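Local coordinates for protein putative glucoamylase (PDB 4GL3) that probably hydrolyses glycosidic bonds in carbohydrates, as glucoamylases do, at residues A128-E132 against Y254-L259; W159-N165 against S205-I211; D172-W176 against E195-Y200. All coordinates share one frame; numbering follows the deposited sequence.

In the fold
Going from the N terminus, the chain enters helix 124-140, which carries 128-132, then helix 146-161, whose last residues begin 159-165, and then the loop 172-176. It comes back past these in reverse order. Residues 195-200, at the start of helix 197-205, close interaction 3. Residues 205-211, leaving that helix, close interaction 2, and 254-259, in the loop before helix 271-288, close interaction 1. The three loops are therefore nested, 3 inside 2 inside 1, and none crosses another. Phe-131 and Ala-128 pack against interaction 2, Ser-255 and Tyr-256 bond to the 195-200 segment, and Ile-211 touches Tyr-200, so all three contacts gather around helix 197-205.

Interaction 1 (A128-E132 against Y254-L259); sequences AFMFE and YSYMGL
Glu-132 reaches from its helix into the loop 254-259, where the packing is closest. With CG anti to the backbone N (chi1 -176°) and the chain extended beyond it, the carboxylate is carried deep into the loop. There Glu-132 OE2 accepts a nearly straight bond from Gly-258 N (2.8 Å, 167°), on its anti side and a little out of the carboxylate plane. A second, weak bond comes to Glu-132 OE2 from Met-257 N at 3.2 Å. Glu-132 OE1 lies 2.6 Å from Tyr-254 O. The buried carboxylate thus pins two successive amides of one short loop.

One helical turn earlier, the packing is apolar and looser. Tyr-254 CB sits over a face of the Phe-129 ring, 3.6 Å from Phe-129 CZ, as a CH-pi contact, and the Tyr-254 ring turns its edge toward that face, offset, with the planes at 83°. Ser-255 OG, hydrogen-bonded to Glu-195 O, only grazes the Phe-129 ring edge. All touching residues are buried; a Tris molecule, probably from the crystallisation liquor, lies beside Phe-129.

The contact joins helix 124-140 to the 254-259 loop, with helices 54-69 and 378-393 packed on Met-257, the latter also on Tyr-254, and helix 197-205 on Phe-129 and Ser-255.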
loop_
_atom_site.group_PDB
_atom_site.type_symbol
_atom_site.label_atom_id
_atom_site.label_comp_id
_atom_site.label_asym_id
_atom_site.label_seq_id
_atom_site.Cartn_x
_atom_site.Cartn_y
_atom_site.Cartn_z
ATOM N N ALA A 128 6.167 6.988 -4.390
ATOM C CA ALA A 128 6.078 5.794 -5.244
ATOM C C ALA A 128 4.673 5.154 -5.114
ATOM O O ALA A 128 4.113 4.709 -6.103
ATOM C CB ALA A 128 7.176 4.774 -4.902
ATOM N N PHE A 129 4.118 5.118 -3.907
ATOM C CA PHE A 129 2.786 4.581 -3.716
ATOM C C PHE A 129 1.745 5.478 -4.391
ATOM O O PHE A 129 0.760 4.984 -5.014
ATOM C CB PHE A 129 2.479 4.380 -2.240
ATOM C CG PHE A 129 3.388 3.403 -1.544
ATOM C CD1 PHE A 129 3.907 2.271 -2.205
ATOM C CD2 PHE A 129 3.684 3.585 -0.210
ATOM C CE1 PHE A 129 4.725 1.347 -1.519
ATOM C CE2 PHE A 129 4.519 2.689 0.471
ATOM C CZ PHE A 129 5.053 1.600 -0.194
HETATM N N MSE A 130 1.988 6.790 -4.373
HETATM C CA MSE A 130 1.121 7.710 -5.137
HETATM C C MSE A 130 1.224 7.395 -6.644
HETATM O O MSE A 130 0.197 7.312 -7.322
HETATM C CB MSE A 130 1.392 9.198 -4.828
HETATM C CG MSE A 130 0.651 10.142 -5.785
HETATM SE SE MSE A 130 -1.265 10.038 -5.572
HETATM C CE MSE A 130 -1.377 10.881 -3.880
ATOM N N PHE A 131 2.441 7.230 -7.179
ATOM C CA PHE A 131 2.607 6.934 -8.615
ATOM C C PHE A 131 2.038 5.561 -8.976
ATOM O O PHE A 131 1.553 5.359 -10.062
ATOM C CB PHE A 131 4.069 7.099 -9.064
ATOM C CG PHE A 131 4.449 8.549 -9.323
ATOM C CD1 PHE A 131 3.853 9.243 -10.324
ATOM C CD2 PHE A 131 5.311 9.221 -8.483
ATOM C CE1 PHE A 131 4.105 10.593 -10.546
ATOM C CE2 PHE A 131 5.617 10.556 -8.704
ATOM C CZ PHE A 131 4.997 11.244 -9.736
ATOM N N GLU A 132 2.108 4.612 -8.056
ATOM C CA GLU A 132 1.467 3.297 -8.281
ATOM C C GLU A 132 -0.025 3.495 -8.611
ATOM O O GLU A 132 -0.534 3.071 -9.653
ATOM C CB GLU A 132 1.710 2.386 -7.056
ATOM C CG GLU A 132 1.187 0.955 -7.189
ATOM C CD GLU A 132 1.439 0.135 -5.932
ATOM O OE1 GLU A 132 1.929 0.666 -4.897
ATOM O OE2 GLU A 132 1.154 -1.068 -5.960
ATOM N N TYR A 254 1.647 -3.221 -0.029
ATOM C CA TYR A 254 1.732 -1.846 -0.575
ATOM C C TYR A 254 2.276 -1.717 -2.025
ATOM O O TYR A 254 1.778 -0.914 -2.799
ATOM C CB TYR A 254 2.516 -0.900 0.356
ATOM C CG TYR A 254 1.927 -0.553 1.697
ATOM C CD1 TYR A 254 0.728 -1.083 2.135
ATOM C CD2 TYR A 254 2.603 0.331 2.547
ATOM C CE1 TYR A 254 0.225 -0.776 3.395
ATOM C CE2 TYR A 254 2.111 0.649 3.788
ATOM C CZ TYR A 254 0.911 0.100 4.218
ATOM O OH TYR A 254 0.416 0.390 5.491
ATOM N N SER A 255 3.315 -2.468 -2.349
ATOM C CA SER A 255 3.894 -2.498 -3.691
ATOM C C SER A 255 3.109 -3.391 -4.658
ATOM O O SER A 255 3.325 -3.279 -5.859
ATOM C CB SER A 255 5.388 -2.984 -3.643
ATOM O OG SER A 255 6.253 -2.065 -2.964
ATOM N N TYR A 256 2.178 -4.212 -4.144
ATOM C CA TYR A 256 1.490 -5.271 -4.915
ATOM C C TYR A 256 -0.003 -4.988 -5.090
ATOM O O TYR A 256 -0.860 -5.863 -5.316
ATOM C CB TYR A 256 1.754 -6.636 -4.277
ATOM C CG TYR A 256 3.231 -6.796 -4.077
ATOM C CD1 TYR A 256 4.084 -6.978 -5.174
ATOM C CD2 TYR A 256 3.804 -6.664 -2.817
ATOM C CE1 TYR A 256 5.462 -7.088 -5.014
ATOM C CE2 TYR A 256 5.181 -6.752 -2.640
ATOM C CZ TYR A 256 6.009 -6.939 -3.739
ATOM O OH TYR A 256 7.369 -7.011 -3.562
HETATM N N MSE A 257 -0.297 -3.723 -5.001
HETATM C CA MSE A 257 -1.616 -3.184 -5.279
HETATM C C MSE A 257 -1.783 -3.045 -6.800
HETATM O O MSE A 257 -2.789 -3.444 -7.386
HETATM C CB MSE A 257 -1.719 -1.819 -4.594
HETATM C CG MSE A 257 -2.986 -1.648 -3.933
HETATM SE SE MSE A 257 -2.990 -1.953 -2.023
HETATM C CE MSE A 257 -4.055 -0.294 -1.818
ATOM N N GLY A 258 -0.748 -2.492 -7.445
ATOM C CA GLY A 258 -0.697 -2.432 -8.932
ATOM C C GLY A 258 0.185 -3.512 -9.564
ATOM O O GLY A 258 -0.155 -4.115 -10.590
ATOM N N LEU A 259 1.335 -3.744 -8.957
ATOM C CA LEU A 259 2.252 -4.789 -9.385
ATOM C C LEU A 259 1.638 -6.158 -9.007
ATOM O O LEU A 259 1.479 -6.492 -7.821
ATOM C CB LEU A 259 3.605 -4.553 -8.712
ATOM C CG LEU A 259 4.808 -5.371 -9.069
ATOM C CD1 LEU A 259 5.171 -5.140 -10.523
ATOM C CD2 LEU A 259 5.989 -4.959 -8.175
#

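Interaction 2 (W159-N165 against S205-I211)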
loop_
_atom_site.group_PDB
_atom_site.type_symbol
_atom_site.label_atom_id
_atom_site.label_comp_id
_atom_site.label_asym_id
_atom_site.label_seq_id
_atom_site.Cartn_x
_atom_site.Cartn_y
_atom_site.Cartn_z
ATOM N N TRP A 159 4.460 12.081 -13.864
ATOM C CA TRP A 159 5.301 10.892 -13.990
ATOM C C TRP A 159 6.655 11.237 -14.639
ATOM O O TRP A 159 7.686 10.802 -14.146
ATOM C CB TRP A 159 4.552 9.822 -14.786
ATOM C CG TRP A 159 5.343 8.640 -15.255
ATOM C CD1 TRP A 159 5.430 8.188 -16.553
ATOM C CD2 TRP A 159 6.067 7.693 -14.461
ATOM N NE1 TRP A 159 6.190 7.041 -16.608
ATOM C CE2 TRP A 159 6.591 6.722 -15.340
ATOM C CE3 TRP A 159 6.367 7.595 -13.105
ATOM C CZ2 TRP A 159 7.404 5.690 -14.905
ATOM C CZ3 TRP A 159 7.156 6.547 -12.667
ATOM C CH2 TRP A 159 7.679 5.608 -13.570
ATOM N N ARG A 160 6.652 12.019 -15.730
ATOM C CA ARG A 160 7.907 12.396 -16.376
ATOM C C ARG A 160 8.800 13.324 -15.490
ATOM O O ARG A 160 10.015 13.292 -15.617
ATOM C CB ARG A 160 7.681 13.021 -17.748
ATOM C CG ARG A 160 7.106 12.038 -18.787
ATOM C CD ARG A 160 6.729 12.774 -20.061
ATOM N NE ARG A 160 7.954 13.248 -20.687
ATOM C CZ ARG A 160 8.779 12.484 -21.395
ATOM N NH1 ARG A 160 8.521 11.194 -21.606
ATOM N NH2 ARG A 160 9.875 13.024 -21.873
ATOM N N GLN A 161 8.202 14.031 -14.544
ATOM C CA GLN A 161 8.948 14.955 -13.674
ATOM C C GLN A 161 9.525 14.295 -12.402
ATOM O O GLN A 161 10.289 14.952 -11.672
ATOM C CB GLN A 161 8.082 16.165 -13.320
ATOM C CG GLN A 161 7.785 17.120 -14.450
ATOM C CD GLN A 161 7.057 18.413 -13.969
ATOM O OE1 GLN A 161 6.338 18.422 -12.960
ATOM N NE2 GLN A 161 7.268 19.504 -14.677
ATOM N N ALA A 162 9.201 13.011 -12.152
ATOM C CA ALA A 162 9.631 12.335 -10.925
ATOM C C ALA A 162 11.085 11.885 -11.117
ATOM O O ALA A 162 11.335 10.986 -11.909
ATOM C CB ALA A 162 8.750 11.150 -10.574
ATOM N N GLU A 163 12.021 12.506 -10.365
ATOM C CA GLU A 163 13.482 12.324 -10.587
ATOM C C GLU A 163 14.067 11.166 -9.769
ATOM O O GLU A 163 14.874 11.363 -8.849
ATOM C CB GLU A 163 14.247 13.614 -10.280
ATOM C CG GLU A 163 13.923 14.802 -11.182
ATOM C CD GLU A 163 14.473 16.092 -10.583
ATOM O OE1 GLU A 163 15.669 16.113 -10.166
ATOM O OE2 GLU A 163 13.686 17.053 -10.465
ATOM N N TRP A 164 13.669 9.945 -10.115
ATOM C CA TRP A 164 14.098 8.759 -9.341
ATOM C C TRP A 164 15.631 8.714 -9.162
ATOM O O TRP A 164 16.126 8.487 -8.046
ATOM C CB TRP A 164 13.579 7.461 -10.002
ATOM C CG TRP A 164 12.098 7.510 -10.196
ATOM C CD1 TRP A 164 11.439 7.781 -11.340
ATOM C CD2 TRP A 164 11.104 7.323 -9.186
ATOM N NE1 TRP A 164 10.081 7.825 -11.119
ATOM C CE2 TRP A 164 9.846 7.532 -9.798
ATOM C CE3 TRP A 164 11.155 7.026 -7.814
ATOM C CZ2 TRP A 164 8.639 7.457 -9.082
ATOM C CZ3 TRP A 164 9.972 6.962 -7.090
ATOM C CH2 TRP A 164 8.713 7.184 -7.724
ATOM N N ASN A 165 16.358 8.939 -10.242
ATOM C CA ASN A 165 17.801 8.728 -10.179
ATOM C C ASN A 165 18.529 9.737 -9.305
ATOM O O ASN A 165 19.611 9.421 -8.804
ATOM C CB ASN A 165 18.481 8.642 -11.545
ATOM C CG ASN A 165 19.862 8.020 -11.446
ATOM O OD1 ASN A 165 20.000 6.908 -10.955
ATOM N ND2 ASN A 165 20.896 8.735 -11.924
ATOM N N SER A 205 11.634 2.038 -14.450
ATOM C CA SER A 205 10.618 2.281 -15.495
ATOM C C SER A 205 10.608 3.708 -16.050
ATOM O O SER A 205 10.026 3.968 -17.104
ATOM C CB SER A 205 9.207 1.978 -14.959
ATOM O OG SER A 205 9.076 0.655 -14.459
ATOM N N SER A 206 11.231 4.640 -15.348
ATOM C CA SER A 206 11.173 6.072 -15.734
ATOM C C SER A 206 11.651 6.337 -17.147
ATOM O O SER A 206 12.734 5.862 -17.540
ATOM C CB SER A 206 12.017 6.924 -14.771
ATOM O OG SER A 206 11.923 8.309 -15.098
ATOM N N PRO A 207 10.863 7.092 -17.939
ATOM C CA PRO A 207 11.332 7.461 -19.263
ATOM C C PRO A 207 12.339 8.616 -19.242
ATOM O O PRO A 207 12.921 8.915 -20.268
ATOM C CB PRO A 207 10.047 7.923 -19.967
ATOM C CG PRO A 207 9.229 8.498 -18.846
ATOM C CD PRO A 207 9.469 7.528 -17.725
ATOM N N THR A 208 12.539 9.255 -18.093
ATOM C CA THR A 208 13.263 10.514 -18.042
ATOM C C THR A 208 14.398 10.525 -17.038
ATOM O O THR A 208 15.408 11.099 -17.314
ATOM C CB THR A 208 12.276 11.633 -17.671
ATOM O OG1 THR A 208 11.432 11.149 -16.618
ATOM C CG2 THR A 208 11.393 12.030 -18.916
ATOM N N TYR A 209 14.237 9.890 -15.880
ATOM C CA TYR A 209 15.272 9.863 -14.835
ATOM C C TYR A 209 15.438 8.430 -14.281
ATOM O O TYR A 209 15.294 8.202 -13.091
ATOM C CB TYR A 209 14.840 10.785 -13.703
ATOM C CG TYR A 209 14.647 12.204 -14.126
ATOM C CD1 TYR A 209 15.757 13.064 -14.260
ATOM C CD2 TYR A 209 13.365 12.707 -14.418
ATOM C CE1 TYR A 209 15.597 14.388 -14.674
ATOM C CE2 TYR A 209 13.195 14.028 -14.838
ATOM C CZ TYR A 209 14.302 14.863 -14.941
ATOM O OH TYR A 209 14.160 16.157 -15.359
ATOM N N PRO A 210 15.698 7.466 -15.151
ATOM C CA PRO A 210 15.767 6.054 -14.707
ATOM C C PRO A 210 17.047 5.733 -13.922
ATOM O O PRO A 210 18.081 6.403 -14.092
ATOM C CB PRO A 210 15.801 5.270 -16.013
ATOM C CG PRO A 210 16.466 6.212 -16.978
ATOM C CD PRO A 210 15.933 7.602 -16.586
ATOM N N ILE A 211 16.942 4.725 -13.075
ATOM C CA ILE A 211 18.098 4.137 -12.375
ATOM C C ILE A 211 18.821 3.114 -13.243
ATOM O O ILE A 211 18.237 2.492 -14.123
ATOM C CB ILE A 211 17.683 3.515 -11.018
ATOM C CG1 ILE A 211 16.702 2.322 -11.250
ATOM C CG2 ILE A 211 17.073 4.564 -10.089
ATOM C CD1 ILE A 211 16.505 1.442 -10.057
HETATM O O HOH W 1 9.964 9.271 -13.645
#
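Glu-163 runs along the Tyr-209 phenol in the same direction, its CG almost directly above the ring centre. The CH-pi distance from Glu-163 CG to the Tyr-209 ring centroid is 3.6 Å, only 5° off the normal. The carboxylate is tilted 37° from the ring and is bonded elsewhere, OE1 to His-98. The same ring presents its edge to Arg-160 O, which lies in its plane, 3.4 Å from Tyr-209 CE2.

Arg-160 and Thr-208 meet at about a right angle. Thr-208 CG2 sits over one face of the guanidinium, 3.6 Å from Arg-160 CZ, while the other branch reaches the arginine carbonyl: chi1 of 43° places Thr-208 OG1 between the backbone N and carbonyl carbon, and it donates to Arg-160 O at 2.8 Å, somewhat out of the carbonyl plane. Beside them Pro-207 leans obliquely on Trp-159, its CD 3.5 Å from Trp-159 NE1, whose N-H is taken by Asp-405. Trp-164 CD1 meets Ser-206 CB at 3.6 Å. At the far end a weak bond runs from Asn-165 N to Tyr-209 O at 3.1 Å.

Ser-206 OG is gripped three times. It accepts from the backbone N of Thr-208 and of Tyr-209, forming an ST turn and an ST motif just after helix 197-205, and Ser-206 OG donates to a water at 2.6 Å. That water in turn donates to Trp-159 O and Ala-162 O. Backbone carbonyls at the end of helix 146-161 and in the turn beyond it are thus satisfied by the Thr-208 hydroxyl and by a water that Ser-206 OG helps to position, which implies a polar seam held together by directional bonds, with aromatic and proline surfaces packed around it.

Interaction 3 (D172-W176 against E195-Y200); sequences DVMYW and ECHIVY
Met-174 and Tyr-200 run in opposite senses, the selenomethionine chain lying across the phenol face, and together they carry most of this contact. Their polar link is a single hydrogen bond, from Met-174 N to Tyr-200 OH, at 3.0 Å and fairly straight (157°). The hydroxyl also bonds to Ile-190 O, so the phenol bridges two pieces of backbone, and Val-173 CG2 lies 3.5 Å from the same Tyr-200 OH.

The sulfur-type contacts come next. Met-174 is a selenomethionine, and its SE lies over one face of the Tyr-200 ring, 3.8 Å from the centroid and offset toward the rim: a Met-aromatic contact. The bend at chi3 (85°) then turns CE off the ring and onto helix 197-205. At Trp-176, the end of the loop segment, Cys-196 SG makes a second sulfur-aromatic contact, 4.2 Å from the centroid of the six-membered ring of Trp-176, approaching obliquely.

The apolar pairing is completed by Met-174 CE, which touches Val-199 CG1 at 3.8 Å. A polar atom meets the indole instead at its rim: Trp-176 CH2 lies 3.7 Å from Glu-195 OE2, which sits at the ring edge, with the carboxylate standing nearly perpendicular to the ring. Glu-195 OE2 is also weakly bonded to a Tris molecule and Trp-176 lies near a glycerol, both probably from the crystallisation liquor; they suggest a pocket at this end, consistent with a carbohydrate-binding site but not proof of one.

The 172-176 loop thus packs on the residues leading into helix 197-205 and on its first turn. Helix 124-140 packs against Trp-176, Cys-196 and Val-199, helix 213-220 against Met-174 and Tyr-200, and strand 177-178 continues directly from Trp-176.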
loop_
_atom_site.group_PDB
_atom_site.type_symbol
_atom_site.label_atom_id
_atom_site.label_comp_id
_atom_site.label_asym_id
_atom_site.label_seq_id
_atom_site.Cartn_x
_atom_site.Cartn_y
_atom_site.Cartn_z
ATOM N N ASP A 172 24.905 2.892 -6.082
ATOM C CA ASP A 172 24.133 1.712 -6.438
ATOM C C ASP A 172 23.094 1.327 -5.354
ATOM O O ASP A 172 23.036 0.177 -4.911
ATOM C CB ASP A 172 25.088 0.547 -6.724
ATOM C CG ASP A 172 25.828 0.708 -8.049
ATOM O OD1 ASP A 172 25.201 1.150 -9.020
ATOM O OD2 ASP A 172 27.037 0.367 -8.103
ATOM N N VAL A 173 22.234 2.268 -4.981
ATOM C CA VAL A 173 21.164 2.036 -4.025
ATOM C C VAL A 173 20.317 3.316 -4.104
ATOM O O VAL A 173 20.754 4.351 -4.634
ATOM C CB VAL A 173 21.746 1.853 -2.593
ATOM C CG1 VAL A 173 22.384 3.145 -2.109
ATOM C CG2 VAL A 173 20.715 1.368 -1.587
HETATM N N MSE A 174 19.107 3.243 -3.593
HETATM C CA MSE A 174 18.202 4.418 -3.533
HETATM C C MSE A 174 17.975 4.797 -2.083
HETATM O O MSE A 174 18.008 3.928 -1.211
HETATM C CB MSE A 174 16.846 4.155 -4.229
HETATM C CG MSE A 174 16.983 3.869 -5.713
HETATM SE SE MSE A 174 15.297 3.316 -6.509
HETATM C CE MSE A 174 14.600 5.108 -6.863
ATOM N N TYR A 175 17.847 6.114 -1.847
ATOM C CA TYR A 175 17.637 6.698 -0.551
ATOM C C TYR A 175 16.177 7.128 -0.438
ATOM O O TYR A 175 15.578 7.596 -1.410
ATOM C CB TYR A 175 18.610 7.901 -0.321
ATOM C CG TYR A 175 20.017 7.422 -0.083
ATOM C CD1 TYR A 175 20.862 7.107 -1.171
ATOM C CD2 TYR A 175 20.501 7.228 1.215
ATOM C CE1 TYR A 175 22.142 6.628 -0.968
ATOM C CE2 TYR A 175 21.774 6.719 1.438
ATOM C CZ TYR A 175 22.605 6.426 0.354
ATOM O OH TYR A 175 23.858 5.912 0.565
ATOM N N TRP A 176 15.658 6.989 0.780
ATOM C CA TRP A 176 14.244 7.160 1.119
ATOM C C TRP A 176 13.821 8.654 1.077
ATOM O O TRP A 176 12.730 8.940 0.621
ATOM C CB TRP A 176 13.959 6.543 2.495
ATOM C CG TRP A 176 12.524 6.287 2.893
ATOM C CD1 TRP A 176 11.461 7.185 2.918
ATOM C CD2 TRP A 176 12.003 5.057 3.370
ATOM N NE1 TRP A 176 10.335 6.569 3.370
ATOM C CE2 TRP A 176 10.628 5.259 3.646
ATOM C CE3 TRP A 176 12.565 3.817 3.604
ATOM C CZ2 TRP A 176 9.792 4.235 4.103
ATOM C CZ3 TRP A 176 11.736 2.780 4.089
ATOM C CH2 TRP A 176 10.367 3.007 4.328
ATOM N N GLU A 195 8.427 -3.320 2.276
ATOM C CA GLU A 195 7.297 -2.798 1.516
ATOM C C GLU A 195 7.684 -1.952 0.324
ATOM O O GLU A 195 6.790 -1.565 -0.424
ATOM C CB GLU A 195 6.365 -1.955 2.428
ATOM C CG GLU A 195 6.916 -0.555 2.801
ATOM C CD GLU A 195 7.747 -0.512 4.080
ATOM O OE1 GLU A 195 8.525 -1.448 4.334
ATOM O OE2 GLU A 195 7.649 0.504 4.808
ATOM N N CYS A 196 8.978 -1.649 0.125
ATOM C CA CYS A 196 9.367 -0.621 -0.855
ATOM C C CYS A 196 9.780 -1.113 -2.247
ATOM O O CYS A 196 10.426 -0.385 -2.972
ATOM C CB CYS A 196 10.552 0.128 -0.262
ATOM S SG CYS A 196 10.261 0.831 1.353
ATOM N N HIS A 197 9.478 -2.356 -2.604
ATOM C CA HIS A 197 9.918 -2.930 -3.888
ATOM C C HIS A 197 9.607 -2.013 -5.095
ATOM O O HIS A 197 10.435 -1.833 -6.044
ATOM C CB HIS A 197 9.250 -4.309 -4.062
ATOM C CG HIS A 197 9.905 -5.205 -5.062
ATOM N ND1 HIS A 197 9.332 -6.396 -5.454
ATOM C CD2 HIS A 197 11.081 -5.108 -5.732
ATOM C CE1 HIS A 197 10.133 -6.998 -6.321
ATOM N NE2 HIS A 197 11.210 -6.249 -6.491
ATOM N N ILE A 198 8.421 -1.418 -5.035
ATOM C CA ILE A 198 7.873 -0.626 -6.131
ATOM C C ILE A 198 8.708 0.619 -6.424
ATOM O O ILE A 198 8.684 1.145 -7.560
ATOM C CB ILE A 198 6.379 -0.225 -5.856
ATOM C CG1 ILE A 198 5.681 0.254 -7.115
ATOM C CG2 ILE A 198 6.261 0.884 -4.821
ATOM C CD1 ILE A 198 5.251 -0.841 -8.016
ATOM N N VAL A 199 9.428 1.112 -5.418
ATOM C CA VAL A 199 10.306 2.228 -5.644
ATOM C C VAL A 199 11.375 1.911 -6.700
ATOM O O VAL A 199 11.668 2.747 -7.562
ATOM C CB VAL A 199 10.987 2.708 -4.320
ATOM C CG1 VAL A 199 11.835 3.959 -4.594
ATOM C CG2 VAL A 199 9.916 2.974 -3.254
ATOM N N TYR A 200 11.960 0.714 -6.625
ATOM C CA TYR A 200 12.980 0.296 -7.594
ATOM C C TYR A 200 12.376 -0.007 -8.952
ATOM O O TYR A 200 12.976 0.342 -9.974
ATOM C CB TYR A 200 13.769 -0.914 -7.096
ATOM C CG TYR A 200 14.774 -0.532 -6.029
ATOM C CD1 TYR A 200 14.395 -0.411 -4.675
ATOM C CD2 TYR A 200 16.093 -0.225 -6.363
ATOM C CE1 TYR A 200 15.313 -0.004 -3.700
ATOM C CE2 TYR A 200 17.010 0.180 -5.387
ATOM C CZ TYR A 200 16.631 0.296 -4.067
ATOM O OH TYR A 200 17.582 0.686 -3.103
#